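PDB 2X4A: invasion protein INVA from Salmonella enterica, which takes part in invasion of the intestinal epithelium as a membrane protein of the FHIPEP export-pore family, seen here through its C-terminal part alone. Local coordinates for residues Y225-F230 against G319-S324; E235-M240 against K288-L293; N271-I276 against G308-L313. All coordinates share one frame; numbering follows the deposited sequence.

Contact 1: Y225-F230 against G319-S324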
ATOM      1  N   TYR A 225     -12.552  -2.466   8.196  1.00 19.59           N
ATOM      2  CA  TYR A 225     -12.301  -1.666   6.959  1.00 19.33           C
ATOM      3  C   TYR A 225     -10.971  -1.900   6.303  1.00 18.36           C
ATOM      4  O   TYR A 225     -10.886  -1.967   5.080  1.00 17.90           O
ATOM      5  CB  TYR A 225     -12.526  -0.185   7.212  1.00 19.52           C
ATOM      6  CG  TYR A 225     -13.991   0.033   7.307  1.00 22.15           C
ATOM      7  CD1 TYR A 225     -14.754   0.235   6.154  1.00 24.72           C
ATOM      8  CD2 TYR A 225     -14.659  -0.096   8.533  1.00 24.22           C
ATOM      9  CE1 TYR A 225     -16.123   0.378   6.228  1.00 24.23           C
ATOM     10  CE2 TYR A 225     -16.028   0.030   8.615  1.00 23.42           C
ATOM     11  CZ  TYR A 225     -16.751   0.278   7.463  1.00 24.98           C
ATOM     12  OH  TYR A 225     -18.124   0.451   7.541  1.00 28.53           O
ATOM     13  N   ILE A 226      -9.929  -2.019   7.121  1.00 18.39           N
ATOM     14  CA  ILE A 226      -8.565  -2.305   6.629  1.00 17.92           C
ATOM     15  C   ILE A 226      -8.562  -3.683   6.005  1.00 18.69           C
ATOM     16  O   ILE A 226      -8.045  -3.906   4.930  1.00 18.50           O
ATOM     17  CB  ILE A 226      -7.548  -2.272   7.770  1.00 17.57           C
ATOM     18  CG1 ILE A 226      -7.360  -0.844   8.288  1.00 16.14           C
ATOM     19  CG2 ILE A 226      -6.207  -2.881   7.350  1.00 17.55           C
ATOM     20  CD1 ILE A 226      -6.784  -0.792   9.716  1.00 13.92           C
ATOM     21  N   CYS A 227      -9.169  -4.619   6.684  1.00 20.22           N
ATOM     22  CA  CYS A 227      -9.256  -5.939   6.134  1.00 22.24           C
ATOM     23  C   CYS A 227      -9.975  -5.983   4.779  1.00 21.66           C
ATOM     24  O   CYS A 227      -9.474  -6.591   3.837  1.00 21.64           O
ATOM     25  CB  CYS A 227      -9.959  -6.869   7.114  1.00 23.08           C
ATOM     26  SG  CYS A 227      -9.249  -8.473   6.963  1.00 29.62           S
ATOM     27  N   HIS A 228     -11.129  -5.333   4.670  1.00 22.02           N
ATOM     28  CA  HIS A 228     -11.888  -5.372   3.414  1.00 22.81           C
ATOM     29  C   HIS A 228     -11.070  -4.761   2.254  1.00 22.81           C
ATOM     30  O   HIS A 228     -11.123  -5.258   1.118  1.00 21.74           O
ATOM     31  CB  HIS A 228     -13.256  -4.686   3.561  1.00 23.11           C
ATOM     32  CG  HIS A 228     -14.353  -5.339   2.773  1.00 25.36           C
ATOM     33  ND1 HIS A 228     -14.803  -4.850   1.563  1.00 28.34           N
ATOM     34  CD2 HIS A 228     -15.104  -6.438   3.034  1.00 27.20           C
ATOM     35  CE1 HIS A 228     -15.781  -5.617   1.111  1.00 28.33           C
ATOM     36  NE2 HIS A 228     -15.978  -6.592   1.983  1.00 28.69           N
ATOM     37  N   LYS A 229     -10.269  -3.733   2.571  1.00 23.14           N
ATOM     38  CA  LYS A 229      -9.523  -2.996   1.546  1.00 23.38           C
ATOM     39  C   LYS A 229      -8.353  -3.757   0.983  1.00 22.86           C
ATOM     40  O   LYS A 229      -8.090  -3.700  -0.219  1.00 22.95           O
ATOM     41  CB  LYS A 229      -9.000  -1.669   2.066  1.00 23.69           C
ATOM     42  CG  LYS A 229      -8.351  -0.831   0.941  1.00 25.15           C
ATOM     43  CD  LYS A 229      -6.880  -0.465   1.215  1.00 28.43           C
ATOM     44  CE  LYS A 229      -6.252   0.207  -0.018  1.00 29.65           C
ATOM     45  NZ  LYS A 229      -7.294   1.027  -0.721  1.00 26.47           N
ATOM     46  N   PHE A 230      -7.625  -4.443   1.847  1.00 22.34           N
ATOM     47  CA  PHE A 230      -6.504  -5.231   1.376  1.00 22.20           C
ATOM     48  C   PHE A 230      -7.026  -6.485   0.686  1.00 23.12           C
ATOM     49  O   PHE A 230      -6.366  -7.033  -0.153  1.00 23.37           O
ATOM     50  CB  PHE A 230      -5.522  -5.560   2.532  1.00 22.04           C
ATOM     51  CG  PHE A 230      -4.584  -4.419   2.874  1.00 19.46           C
ATOM     52  CD1 PHE A 230      -3.459  -4.172   2.115  1.00 20.86           C
ATOM     53  CD2 PHE A 230      -4.849  -3.582   3.904  1.00 17.63           C
ATOM     54  CE1 PHE A 230      -2.614  -3.114   2.407  1.00 19.68           C
ATOM     55  CE2 PHE A 230      -4.012  -2.517   4.187  1.00 18.63           C
ATOM     56  CZ  PHE A 230      -2.909  -2.281   3.439  1.00 17.66           C
ATOM     57  N   GLY A 319      -5.154  -8.691  14.958  1.00 16.54           N
ATOM     58  CA  GLY A 319      -6.384  -7.963  15.370  1.00 16.84           C
ATOM     59  C   GLY A 319      -7.106  -7.383  14.161  1.00 17.26           C
ATOM     60  O   GLY A 319      -8.308  -7.423  14.052  1.00 17.35           O
ATOM     61  N   GLU A 320      -6.349  -6.901  13.203  1.00 18.52           N
ATOM     62  CA  GLU A 320      -6.916  -6.320  12.026  1.00 19.85           C
ATOM     63  C   GLU A 320      -7.542  -7.320  11.078  1.00 21.26           C
ATOM     64  O   GLU A 320      -8.346  -6.930  10.244  1.00 21.43           O
ATOM     65  CB  GLU A 320      -5.844  -5.506  11.332  1.00 20.09           C
ATOM     66  CG  GLU A 320      -5.460  -4.278  12.162  1.00 20.32           C
ATOM     67  CD  GLU A 320      -4.204  -3.600  11.694  1.00 22.11           C
ATOM     68  OE1 GLU A 320      -3.666  -3.987  10.631  1.00 21.63           O
ATOM     69  OE2 GLU A 320      -3.738  -2.704  12.428  1.00 23.22           O
ATOM     70  N   ILE A 321      -7.181  -8.600  11.194  1.00 22.57           N
ATOM     71  CA  ILE A 321      -7.857  -9.672  10.438  1.00 23.19           C
ATOM     72  C   ILE A 321      -8.778 -10.599  11.273  1.00 24.23           C
ATOM     73  O   ILE A 321      -9.354 -11.529  10.717  1.00 23.85           O
ATOM     74  CB  ILE A 321      -6.835 -10.565   9.617  1.00 23.23           C
ATOM     75  CG1 ILE A 321      -5.947 -11.414  10.557  1.00 22.94           C
ATOM     76  CG2 ILE A 321      -5.947  -9.695   8.702  1.00 22.37           C
ATOM     77  CD1 ILE A 321      -5.525 -12.733  10.019  1.00 20.17           C
ATOM     78  N   ALA A 322      -8.947 -10.359  12.568  1.00 25.32           N
ATOM     79  CA  ALA A 322      -9.774 -11.268  13.372  1.00 27.16           C
ATOM     80  C   ALA A 322     -11.112 -11.559  12.686  1.00 29.48           C
ATOM     81  O   ALA A 322     -11.582 -12.703  12.659  1.00 29.60           O
ATOM     82  CB  ALA A 322     -10.012 -10.701  14.777  1.00 26.56           C
ATOM     83  N   ASP A 323     -11.701 -10.513  12.112  1.00 32.16           N
ATOM     84  CA  ASP A 323     -13.060 -10.557  11.607  1.00 34.64           C
ATOM     85  C   ASP A 323     -13.061 -10.763  10.065  1.00 35.73           C
ATOM     86  O   ASP A 323     -14.054 -10.490   9.397  1.00 36.20           O
ATOM     87  CB  ASP A 323     -13.834  -9.298  12.154  1.00 35.40           C
ATOM     88  CG  ASP A 323     -14.926  -8.715  11.176  1.00 38.22           C
ATOM     89  OD1 ASP A 323     -14.699  -7.615  10.582  1.00 41.10           O
ATOM     90  OD2 ASP A 323     -16.026  -9.321  11.029  1.00 41.10           O
ATOM     91  N   SER A 324     -11.978 -11.290   9.485  1.00 36.81           N
ATOM     92  CA  SER A 324     -12.045 -11.631   8.061  1.00 37.59           C
ATOM     93  C   SER A 324     -12.471 -13.057   7.820  1.00 38.54           C
ATOM     94  O   SER A 324     -12.319 -13.918   8.695  1.00 39.48           O
ATOM     95  CB  SER A 324     -10.735 -11.469   7.351  1.00 37.59           C
ATOM     96  OG  SER A 324     -10.793 -12.284   6.190  1.00 37.75           O
TER
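Cys227 meets Ser324 and Ile321 where a loop folds back on a helix, a small example of two segments that meet by packing without a hydrogen bond between them. Apolar and sulfur contacts come first. The thiol is swung well toward the position opposite the backbone nitrogen (chi1 -146°), and Cys227 SG then lies 3.4 Å from Ser324 CB and 3.9 Å from Ile321 CG2. Ile321 has its CG1 branch between backbone N and carbonyl carbon (chi1 69°); this directs CG2 at the sulfur while the ethyl branch runs on to Leu293.

Carbon-to-oxygen van der Waals contacts form a second kind: Cys227 CB sits 3.5 Å from the carbonyl oxygen Glu320 O, and Ile226 CG2 comes within 4.3 Å of Glu320 OE1.

The charged groups find their partners outside the two segments: Glu320 OE2 forms a salt bridge with Arg219 of helix 211-221, and Asp323 OD1 one with Arg224, the residue that precedes 225-230 on the same helix. Within the loop, Ser324 N donates to Ile321 O at 2.9 Å, closing the type I turn that presents Ser324 CB to the sulfur.

This is helix-to-loop packing on an alpha/beta layer: helix 223-231 lies against the parallel sheet, and the connection between its two outermost strands, 314-317 and 327-332, passes beside that helix.

Contact 2: E235-M240 against K288-L293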
ATOM      1  N   GLU A 235      -9.617 -13.043  -2.144  1.00 27.05           N
ATOM      2  CA  GLU A 235      -8.863 -13.546  -0.970  1.00 26.09           C
ATOM      3  C   GLU A 235      -7.685 -12.651  -0.575  1.00 24.40           C
ATOM      4  O   GLU A 235      -7.023 -12.088  -1.454  1.00 24.12           O
ATOM      5  CB  GLU A 235      -8.294 -14.929  -1.277  1.00 26.51           C
ATOM      6  CG  GLU A 235      -6.916 -14.845  -1.908  1.00 27.35           C
ATOM      7  CD  GLU A 235      -6.325 -16.172  -2.315  1.00 28.63           C
ATOM      8  OE1 GLU A 235      -7.038 -17.199  -2.453  1.00 28.80           O
ATOM      9  OE2 GLU A 235      -5.107 -16.155  -2.527  1.00 30.59           O
ATOM     10  N   LEU A 236      -7.405 -12.568   0.729  1.00 22.62           N
ATOM     11  CA  LEU A 236      -6.273 -11.751   1.257  1.00 21.32           C
ATOM     12  C   LEU A 236      -5.064 -12.640   1.464  1.00 20.51           C
ATOM     13  O   LEU A 236      -5.107 -13.582   2.269  1.00 21.21           O
ATOM     14  CB  LEU A 236      -6.647 -11.103   2.593  1.00 21.05           C
ATOM     15  CG  LEU A 236      -5.640 -10.282   3.402  1.00 19.23           C
ATOM     16  CD1 LEU A 236      -4.716  -9.576   2.524  1.00 16.47           C
ATOM     17  CD2 LEU A 236      -6.371  -9.244   4.284  1.00 19.03           C
ATOM     18  N   ARG A 237      -3.996 -12.354   0.736  1.00 19.03           N
ATOM     19  CA  ARG A 237      -2.824 -13.192   0.733  1.00 18.13           C
ATOM     20  C   ARG A 237      -1.867 -12.764   1.806  1.00 17.66           C
ATOM     21  O   ARG A 237      -1.378 -11.642   1.773  1.00 18.05           O
ATOM     22  CB  ARG A 237      -2.111 -13.107  -0.611  1.00 18.42           C
ATOM     23  CG  ARG A 237      -2.839 -13.747  -1.703  1.00 17.83           C
ATOM     24  CD  ARG A 237      -2.024 -13.954  -2.958  1.00 18.67           C
ATOM     25  NE  ARG A 237      -2.968 -14.015  -4.087  1.00 19.12           N
ATOM     26  CZ  ARG A 237      -3.514 -12.936  -4.641  1.00 19.00           C
ATOM     27  NH1 ARG A 237      -3.154 -11.708  -4.246  1.00 19.16           N
ATOM     28  NH2 ARG A 237      -4.377 -13.080  -5.620  1.00 18.07           N
ATOM     29  N   ALA A 238      -1.563 -13.659   2.738  1.00 17.00           N
ATOM     30  CA  ALA A 238      -0.780 -13.288   3.907  1.00 16.71           C
ATOM     31  C   ALA A 238       0.438 -14.197   4.090  1.00 17.95           C
ATOM     32  O   ALA A 238       0.362 -15.427   3.880  1.00 18.44           O
ATOM     33  CB  ALA A 238      -1.644 -13.328   5.132  1.00 15.43           C
ATOM     34  N   VAL A 239       1.560 -13.565   4.459  1.00 18.79           N
ATOM     35  CA  VAL A 239       2.727 -14.230   4.926  1.00 18.50           C
ATOM     36  C   VAL A 239       2.757 -14.054   6.428  1.00 19.99           C
ATOM     37  O   VAL A 239       2.879 -12.948   6.925  1.00 20.37           O
ATOM     38  CB  VAL A 239       3.961 -13.657   4.264  1.00 18.53           C
ATOM     39  CG1 VAL A 239       5.244 -14.348   4.814  1.00 17.90           C
ATOM     40  CG2 VAL A 239       3.857 -13.856   2.706  1.00 17.78           C
ATOM     41  N   MET A 240       2.623 -15.149   7.184  1.00 21.57           N
ATOM     42  CA  MET A 240       2.586 -15.051   8.676  1.00 21.63           C
ATOM     43  C   MET A 240       4.018 -14.935   9.282  1.00 22.11           C
ATOM     44  O   MET A 240       4.900 -15.759   8.964  1.00 23.65           O
ATOM     45  CB  MET A 240       1.832 -16.237   9.288  1.00 21.40           C
ATOM     46  CG  MET A 240       1.394 -16.013  10.730  1.00 24.08           C
ATOM     47  SD  MET A 240       0.609 -17.472  11.466  1.00 34.71           S
ATOM     48  CE  MET A 240      -1.068 -17.275  10.821  1.00 29.24           C
ATOM     49  N   LYS A 288       3.515  -6.230  -3.357  1.00 18.67           N
ATOM     50  CA  LYS A 288       2.374  -5.320  -3.138  1.00 19.14           C
ATOM     51  C   LYS A 288       1.042  -6.059  -3.130  1.00 19.17           C
ATOM     52  O   LYS A 288       0.049  -5.533  -2.666  1.00 19.24           O
ATOM     53  CB  LYS A 288       2.359  -4.170  -4.139  1.00 19.55           C
ATOM     54  CG  LYS A 288       2.110  -4.545  -5.601  1.00 19.83           C
ATOM     55  CD  LYS A 288       2.473  -3.346  -6.474  1.00 22.23           C
ATOM     56  CE  LYS A 288       3.170  -3.768  -7.767  1.00 24.27           C
ATOM     57  NZ  LYS A 288       2.223  -4.417  -8.746  1.00 23.26           N
ATOM     58  N   ASP A 289       1.025  -7.297  -3.608  1.00 20.04           N
ATOM     59  CA  ASP A 289      -0.167  -8.149  -3.529  1.00 20.43           C
ATOM     60  C   ASP A 289      -0.205  -9.059  -2.276  1.00 20.51           C
ATOM     61  O   ASP A 289      -1.119  -9.861  -2.133  1.00 21.16           O
ATOM     62  CB  ASP A 289      -0.290  -8.967  -4.805  1.00 19.76           C
ATOM     63  CG  ASP A 289      -0.489  -8.084  -6.044  1.00 21.48           C
ATOM     64  OD1 ASP A 289      -1.347  -7.150  -5.999  1.00 19.19           O
ATOM     65  OD2 ASP A 289       0.215  -8.347  -7.071  1.00 21.84           O
ATOM     66  N   LEU A 290       0.786  -8.931  -1.408  1.00 20.49           N
ATOM     67  CA  LEU A 290       0.845  -9.628  -0.134  1.00 21.66           C
ATOM     68  C   LEU A 290       0.794  -8.634   0.996  1.00 21.90           C
ATOM     69  O   LEU A 290       1.040  -7.454   0.785  1.00 22.28           O
ATOM     70  CB  LEU A 290       2.198 -10.376   0.035  1.00 21.86           C
ATOM     71  CG  LEU A 290       2.512 -11.410  -1.066  1.00 23.16           C
ATOM     72  CD1 LEU A 290       3.777 -12.207  -0.753  1.00 19.95           C
ATOM     73  CD2 LEU A 290       1.269 -12.333  -1.327  1.00 19.76           C
ATOM     74  N   VAL A 291       0.494  -9.146   2.190  1.00 22.44           N
ATOM     75  CA  VAL A 291       0.849  -8.528   3.463  1.00 22.36           C
ATOM     76  C   VAL A 291       1.488  -9.547   4.427  1.00 23.83           C
ATOM     77  O   VAL A 291       1.461 -10.786   4.209  1.00 24.46           O
ATOM     78  CB  VAL A 291      -0.345  -7.967   4.157  1.00 22.63           C
ATOM     79  CG1 VAL A 291      -1.074  -6.983   3.214  1.00 20.97           C
ATOM     80  CG2 VAL A 291      -1.244  -9.102   4.661  1.00 21.75           C
ATOM     81  N   LEU A 292       2.121  -9.009   5.467  1.00 23.92           N
ATOM     82  CA  LEU A 292       2.687  -9.785   6.533  1.00 23.64           C
ATOM     83  C   LEU A 292       1.686  -9.694   7.671  1.00 23.12           C
ATOM     84  O   LEU A 292       1.136  -8.649   7.885  1.00 23.05           O
ATOM     85  CB  LEU A 292       3.994  -9.174   6.968  1.00 24.43           C
ATOM     86  CG  LEU A 292       5.368  -9.751   6.659  1.00 26.79           C
ATOM     87  CD1 LEU A 292       5.735  -9.740   5.239  1.00 28.70           C
ATOM     88  CD2 LEU A 292       6.302  -8.865   7.436  1.00 28.61           C
ATOM     89  N   LEU A 293       1.422 -10.789   8.370  1.00 23.71           N
ATOM     90  CA  LEU A 293       0.637 -10.765   9.614  1.00 23.39           C
ATOM     91  C   LEU A 293       1.514 -10.916  10.829  1.00 22.66           C
ATOM     92  O   LEU A 293       2.361 -11.827  10.887  1.00 22.92           O
ATOM     93  CB  LEU A 293      -0.331 -11.932   9.705  1.00 23.67           C
ATOM     94  CG  LEU A 293      -1.308 -12.127   8.578  1.00 25.07           C
ATOM     95  CD1 LEU A 293      -2.258 -13.275   8.939  1.00 27.18           C
ATOM     96  CD2 LEU A 293      -2.032 -10.872   8.350  1.00 24.16           C
TER
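Val239 and Leu293 carry much of this contact, and with Arg237 they show how a parallel strand pair is held by backbone and side chains together. Val239 works through both its amide and its carbonyl. Its N donates to Val291 O (2.8 Å, N-H...O 174°), and Val239 O accepts from Leu293 N at 3.0 Å, with the donor tilted from the carbonyl plane. Val239 CG2 meanwhile packs on Leu290 CD1 at 3.8 Å.

Leu293 lies on the other face of the sheet. With CG anti to its carbonyl carbon (chi1 -55°), it leans its branch point over the neighbouring strand, so that Leu293 CG is 3.7 Å from Ala238 CB.

Arg237 uses both backbone and side chain. Its carbonyl oxygen receives Val291 N at 3.1 Å, and its side chain crosses that of Leu290 at about a right angle, with Arg237 CB 3.5 Å from Leu290 CD2. Farther out, the edge of the guanidinium makes a weak, in-plane bond from Arg237 NH1 to Asp289 O. Glu235 supplies a charge partner from outside that plane, while the carboxylate of Asp289 is engaged by Arg79 and Arg123.

The pair forms the centre of the four-stranded parallel sheet: strand 327-332 bonds to the far side of 236-240, strand 314-317 flanks 291-294, and Phe230 of helix 223-231 packs on Leu236 and Val291.

Contact 3: N271-I276 against G308-L313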
ATOM      1  N   ASN A 271      19.984 -10.646  10.482  1.00 15.73           N
ATOM      2  CA  ASN A 271      19.562 -12.056  10.431  1.00 16.14           C
ATOM      3  C   ASN A 271      18.044 -12.264  10.216  1.00 17.33           C
ATOM      4  O   ASN A 271      17.581 -13.169   9.439  1.00 16.57           O
ATOM      5  CB  ASN A 271      20.009 -12.768  11.700  1.00 15.32           C
ATOM      6  CG  ASN A 271      19.462 -14.156  11.831  1.00 16.26           C
ATOM      7  OD1 ASN A 271      19.937 -15.095  11.162  1.00 21.16           O
ATOM      8  ND2 ASN A 271      18.494 -14.332  12.744  1.00 13.70           N
ATOM      9  N   LEU A 272      17.272 -11.471  10.942  1.00 17.65           N
ATOM     10  CA  LEU A 272      15.861 -11.417  10.704  1.00 18.40           C
ATOM     11  C   LEU A 272      15.613 -11.029   9.225  1.00 18.92           C
ATOM     12  O   LEU A 272      14.723 -11.577   8.559  1.00 19.05           O
ATOM     13  CB  LEU A 272      15.219 -10.409  11.663  1.00 18.95           C
ATOM     14  CG  LEU A 272      14.451 -10.961  12.885  1.00 17.33           C
ATOM     15  CD1 LEU A 272      15.076 -12.146  13.525  1.00 17.77           C
ATOM     16  CD2 LEU A 272      14.239  -9.872  13.920  1.00 12.31           C
ATOM     17  N   MET A 273      16.433 -10.130   8.696  1.00 19.40           N
ATOM     18  CA  MET A 273      16.196  -9.615   7.338  1.00 19.99           C
ATOM     19  C   MET A 273      16.533 -10.657   6.309  1.00 19.58           C
ATOM     20  O   MET A 273      15.884 -10.714   5.240  1.00 19.87           O
ATOM     21  CB  MET A 273      16.967  -8.293   7.038  1.00 19.66           C
ATOM     22  CG  MET A 273      16.411  -7.038   7.757  1.00 22.40           C
ATOM     23  SD  MET A 273      14.701  -6.530   7.343  1.00 29.23           S
ATOM     24  CE  MET A 273      14.788  -6.459   5.566  1.00 25.81           C
ATOM     25  N   ASP A 274      17.542 -11.473   6.610  1.00 19.31           N
ATOM     26  CA  ASP A 274      17.933 -12.516   5.657  1.00 19.13           C
ATOM     27  C   ASP A 274      16.832 -13.582   5.635  1.00 18.84           C
ATOM     28  O   ASP A 274      16.632 -14.227   4.601  1.00 19.80           O
ATOM     29  CB  ASP A 274      19.296 -13.149   5.974  1.00 18.83           C
ATOM     30  CG  ASP A 274      20.416 -12.153   6.068  1.00 18.33           C
ATOM     31  OD1 ASP A 274      20.310 -11.051   5.455  1.00 17.15           O
ATOM     32  OD2 ASP A 274      21.414 -12.489   6.773  1.00 17.03           O
ATOM     33  N   LEU A 275      16.116 -13.762   6.747  1.00 18.95           N
ATOM     34  CA  LEU A 275      15.078 -14.838   6.830  1.00 19.75           C
ATOM     35  C   LEU A 275      13.812 -14.413   6.019  1.00 19.97           C
ATOM     36  O   LEU A 275      13.254 -15.166   5.210  1.00 19.62           O
ATOM     37  CB  LEU A 275      14.743 -15.181   8.290  1.00 18.54           C
ATOM     38  CG  LEU A 275      13.580 -16.152   8.613  1.00 18.50           C
ATOM     39  CD1 LEU A 275      13.790 -17.597   8.209  1.00 16.38           C
ATOM     40  CD2 LEU A 275      13.123 -16.097  10.127  1.00 14.00           C
ATOM     41  N   ILE A 276      13.391 -13.181   6.271  1.00 20.35           N
ATOM     42  CA  ILE A 276      12.309 -12.545   5.525  1.00 20.25           C
ATOM     43  C   ILE A 276      12.671 -12.531   4.040  1.00 19.60           C
ATOM     44  O   ILE A 276      11.864 -12.923   3.212  1.00 19.27           O
ATOM     45  CB  ILE A 276      12.123 -11.105   6.026  1.00 20.14           C
ATOM     46  CG1 ILE A 276      11.626 -11.131   7.467  1.00 19.81           C
ATOM     47  CG2 ILE A 276      11.212 -10.278   5.061  1.00 20.24           C
ATOM     48  CD1 ILE A 276      11.613  -9.725   8.095  1.00 20.46           C
ATOM     49  N   GLY A 308      12.590   0.060   4.480  1.00 20.63           N
ATOM     50  CA  GLY A 308      13.757   0.473   3.679  1.00 20.24           C
ATOM     51  C   GLY A 308      14.016  -0.516   2.561  1.00 21.15           C
ATOM     52  O   GLY A 308      14.358  -0.135   1.467  1.00 22.32           O
ATOM     53  N   ARG A 309      13.807  -1.798   2.807  1.00 21.92           N
ATOM     54  CA  ARG A 309      14.149  -2.808   1.836  1.00 22.74           C
ATOM     55  C   ARG A 309      12.979  -3.357   1.000  1.00 22.42           C
ATOM     56  O   ARG A 309      13.185  -3.833  -0.115  1.00 21.76           O
ATOM     57  CB  ARG A 309      14.866  -3.972   2.551  1.00 23.68           C
ATOM     58  CG  ARG A 309      15.614  -4.883   1.568  1.00 26.21           C
ATOM     59  CD  ARG A 309      17.012  -5.254   2.013  1.00 29.70           C
ATOM     60  NE  ARG A 309      17.120  -6.676   2.380  1.00 31.84           N
ATOM     61  CZ  ARG A 309      18.034  -7.155   3.222  1.00 31.03           C
ATOM     62  NH1 ARG A 309      18.901  -6.319   3.797  1.00 30.26           N
ATOM     63  NH2 ARG A 309      18.064  -8.456   3.511  1.00 30.41           N
ATOM     64  N   PHE A 310      11.786  -3.371   1.578  1.00 22.44           N
ATOM     65  CA  PHE A 310      10.586  -3.897   0.928  1.00 22.19           C
ATOM     66  C   PHE A 310       9.485  -2.880   1.109  1.00 22.02           C
ATOM     67  O   PHE A 310       8.540  -3.117   1.854  1.00 22.68           O
ATOM     68  CB  PHE A 310      10.149  -5.238   1.531  1.00 22.08           C
ATOM     69  CG  PHE A 310      11.188  -6.291   1.448  1.00 21.87           C
ATOM     70  CD1 PHE A 310      11.747  -6.630   0.230  1.00 22.43           C
ATOM     71  CD2 PHE A 310      11.648  -6.919   2.596  1.00 21.53           C
ATOM     72  CE1 PHE A 310      12.750  -7.598   0.154  1.00 23.19           C
ATOM     73  CE2 PHE A 310      12.633  -7.890   2.544  1.00 20.59           C
ATOM     74  CZ  PHE A 310      13.194  -8.237   1.328  1.00 21.93           C
ATOM     75  N   PRO A 311       9.587  -1.756   0.401  1.00 21.35           N
ATOM     76  CA  PRO A 311       8.698  -0.647   0.693  1.00 22.13           C
ATOM     77  C   PRO A 311       7.226  -0.925   0.325  1.00 22.05           C
ATOM     78  O   PRO A 311       6.371  -0.216   0.798  1.00 21.47           O
ATOM     79  CB  PRO A 311       9.267   0.497  -0.198  1.00 22.22           C
ATOM     80  CG  PRO A 311      10.592   0.000  -0.694  1.00 20.35           C
ATOM     81  CD  PRO A 311      10.424  -1.460  -0.768  1.00 21.20           C
ATOM     82  N   ASP A 312       6.990  -1.904  -0.545  1.00 22.09           N
ATOM     83  CA  ASP A 312       5.651  -2.319  -0.994  1.00 22.85           C
ATOM     84  C   ASP A 312       4.932  -3.234   0.026  1.00 22.02           C
ATOM     85  O   ASP A 312       3.765  -3.493  -0.087  1.00 21.78           O
ATOM     86  CB  ASP A 312       5.751  -3.230  -2.243  1.00 22.89           C
ATOM     87  CG  ASP A 312       6.161  -2.545  -3.487  1.00 26.13           C
ATOM     88  OD1 ASP A 312       6.109  -1.297  -3.625  1.00 33.82           O
ATOM     89  OD2 ASP A 312       6.528  -3.309  -4.394  1.00 31.75           O
ATOM     90  N   LEU A 313       5.648  -3.827   0.950  1.00 21.79           N
ATOM     91  CA  LEU A 313       5.048  -4.890   1.757  1.00 21.71           C
ATOM     92  C   LEU A 313       4.441  -4.344   3.060  1.00 21.09           C
ATOM     93  O   LEU A 313       5.140  -3.940   3.966  1.00 22.05           O
ATOM     94  CB  LEU A 313       6.138  -5.930   2.038  1.00 22.02           C
ATOM     95  CG  LEU A 313       5.868  -7.155   2.867  1.00 20.98           C
ATOM     96  CD1 LEU A 313       4.751  -8.027   2.252  1.00 21.30           C
ATOM     97  CD2 LEU A 313       7.223  -7.885   3.001  1.00 22.08           C
TER
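Met273 and Ile276 of helix 266-281 receive Phe310 from the loop that joins the helix to the second strand of a beta-alpha-beta crossover, the unit in which strand 291-294, helix 299-307 and strand 314-317 follow one another. The contact illustrates how a helix can grip such a loop by an apolar inner side while a charged outer side remains loose.

On the inner side Phe310 is buried. Ile276 points its CG2 methyl away from its own nitrogen, and this methyl reaches the ring obliquely, with Ile276 CG2 3.7 Å from Phe310 CE2. Met273 folds at both chi2 (-62°) and chi3 (-52°), which brings its terminal methyl round to the same ring atom, Met273 CE being 4.0 Å from Phe310 CE2. The ring is further enclosed by its neighbour in sequence, for Arg309 CG stands 4.1 Å from the ring plane of Phe310, centred on that face; His287 meets it with its own ring turned nearly perpendicular.

The outer side is built from Arg309 and Asp274, both exposed. Carboxylate and guanidinium are nearly coplanar, yet the ion pair is long, with Asp274 OD1 3.9 Å from Arg309 NH2, and probably contributes mainly through charge. A firmer hold comes from Thr277, whose OG1 is hydrogen-bonded to Arg309 NH2 and also to Met273 O.

Met273 joins the two sides: its CE lies over one face of the Arg309 guanidinium, 3.9 Å from the plane and nearer its margin than its middle, while Met273 CB sits 3.7 Å from Arg309 NH2.

Followed from the N terminus, the chain enters contact 1 at helix 223-231 and soon reaches strand 236-240, the first half of contact 2. Helix 266-281 then opens contact 3 before strand 291-294 closes contact 2, and the loop 308-313 closes contact 3 in turn, so these two closures cross. Both are nested within the wide loop that contact 1 completes at 319-324. Contact 2, at the sheet centre, touches both others: Ile321 and Phe230 link it to contact 1, and Leu313 of contact 3 packs on Leu292 of contact 2. Contacts 1 and 3 do not meet, their nearest atoms being about 7 Å apart. Together they tie two helices and two connecting loops to one parallel sheet.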